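Side-chain contact in putative uncharacterized protein ORP (Desulfovibrio gigas, PDB 2WFB), which probably binds a mixed molybdenum-copper sulphide cluster and may take part in its biosynthesis: residues A[102-105]-A[106-110]. Residues are numbered along the deposited sequence; the frame is centred on the assembly and turned at random.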
# COMPACT_ATOMS: atom_id res chain seq x y z
N GLN A 102 -0.40 -8.61 -10.30
CA GLN A 102 0.99 -8.96 -10.53
C GLN A 102 1.88 -8.55 -9.38
O GLN A 102 2.82 -9.26 -9.09
CB GLN A 102 1.51 -8.32 -11.80
CG GLN A 102 0.89 -8.89 -13.10
CD GLN A 102 1.20 -8.02 -14.30
OE1 GLN A 102 1.49 -6.83 -14.16
NE2 GLN A 102 1.13 -8.60 -15.49
N ALA A 103 1.62 -7.41 -8.73
CA ALA A 103 2.45 -6.99 -7.60
C ALA A 103 2.30 -7.94 -6.39
O ALA A 103 3.28 -8.28 -5.72
CB ALA A 103 2.14 -5.56 -7.20
N VAL A 104 1.07 -8.37 -6.13
CA VAL A 104 0.81 -9.28 -5.02
C VAL A 104 1.49 -10.60 -5.33
O VAL A 104 2.20 -11.15 -4.48
CB VAL A 104 -0.68 -9.49 -4.76
CG1 VAL A 104 -0.88 -10.67 -3.85
CG2 VAL A 104 -1.31 -8.23 -4.15
N GLN A 105 1.32 -11.09 -6.57
CA GLN A 105 2.02 -12.32 -7.02
C GLN A 105 3.54 -12.24 -6.91
O GLN A 105 4.14 -13.19 -6.40
CB GLN A 105 1.56 -12.77 -8.42
CG GLN A 105 2.04 -14.19 -8.81
CD GLN A 105 1.44 -15.29 -7.92
OE1 GLN A 105 2.13 -15.87 -7.07
NE2 GLN A 105 0.15 -15.56 -8.11
N ARG A 106 4.18 -11.15 -7.37
CA ARG A 106 5.65 -10.99 -7.20
C ARG A 106 6.05 -10.94 -5.73
O ARG A 106 7.08 -11.50 -5.36
CB ARG A 106 6.24 -9.74 -7.86
CG ARG A 106 6.12 -9.67 -9.36
CD ARG A 106 7.38 -9.18 -10.09
NE ARG A 106 8.08 -8.07 -9.46
CZ ARG A 106 8.65 -7.06 -10.12
NH1 ARG A 106 8.56 -6.99 -11.46
NH2 ARG A 106 9.28 -6.09 -9.46
N PHE A 107 5.27 -10.24 -4.91
CA PHE A 107 5.51 -10.22 -3.47
C PHE A 107 5.45 -11.63 -2.87
O PHE A 107 6.39 -12.02 -2.18
CB PHE A 107 4.53 -9.31 -2.71
CG PHE A 107 4.63 -9.49 -1.21
CD1 PHE A 107 5.75 -9.03 -0.52
CD2 PHE A 107 3.64 -10.16 -0.51
CE1 PHE A 107 5.87 -9.23 0.87
CE2 PHE A 107 3.75 -10.36 0.86
CZ PHE A 107 4.87 -9.89 1.55
N LEU A 108 4.37 -12.36 -3.12
CA LEU A 108 4.23 -13.75 -2.62
C LEU A 108 5.32 -14.72 -3.10
O LEU A 108 5.70 -15.66 -2.37
CB LEU A 108 2.85 -14.31 -2.95
CG LEU A 108 1.72 -13.51 -2.30
CD1 LEU A 108 0.40 -14.06 -2.74
CD2 LEU A 108 1.83 -13.47 -0.77
N ASP A 109 5.81 -14.49 -4.31
CA ASP A 109 6.86 -15.29 -4.90
C ASP A 109 8.25 -14.93 -4.36
O ASP A 109 9.22 -15.47 -4.82
CB ASP A 109 6.85 -15.16 -6.44
CG ASP A 109 5.65 -15.85 -7.09
OD1 ASP A 109 4.90 -16.55 -6.38
OD2 ASP A 109 5.45 -15.70 -8.33
N GLY A 110 8.34 -14.01 -3.40
CA GLY A 110 9.64 -13.63 -2.83
C GLY A 110 10.50 -12.69 -3.66
O GLY A 110 11.69 -12.54 -3.37
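Leu108 N gives its hydrogen to Val104 O, 2.8 Å away and nearly straight at 173°, in the shortest of four backbone bonds that carry helix 100-108 through its last turns. Around that same carbonyl oxygen the side chain of Leu108 closes in: CG stands 3.2 Å from Val104 O, brought there by a chi1 of -61° that sets it beside its own backbone nitrogen. Beyond the oxygen the two side chains run alongside each other in the same direction, and CD1 of Leu108 meets CG1 of Val104 at 3.8 Å. It is that valine branch, anti to the backbone N, that reaches the leucine one turn on. Val104 is buried against Ile7 and Val9 of strand 6-11, whereas Leu108 touches Ile7 from the more exposed margin of the same face. Phe107 shares in the packing, its ring reaching Ile7 and, on strand 68-72, Val70 and Leu72. Its own amide is bonded to Ala103 O.

One residue earlier, Arg106 N binds Gln102 O while the first methylenes of the arginine pass close to that oxygen, CG at 3.3 Å. The amide of Gln102 turns back instead to the start of the helix, where OE1 accepts a bond from Thr99 N.

The helix ends in a Schellman motif. Asp109 N still reaches Gln105 O at 3.0 Å, but the bond is more bent, at 144°. Gly110, with a positive phi, then sends its N back to Phe107 O at 3.0 Å, a turn that glycine makes easily. The chemistry thus grades across the helix: Val104 and Phe107 seat it on the sheet, Leu108 lies at the margin, and Gln105 and Asp109 present an amide and a carboxylate on an exposed surface.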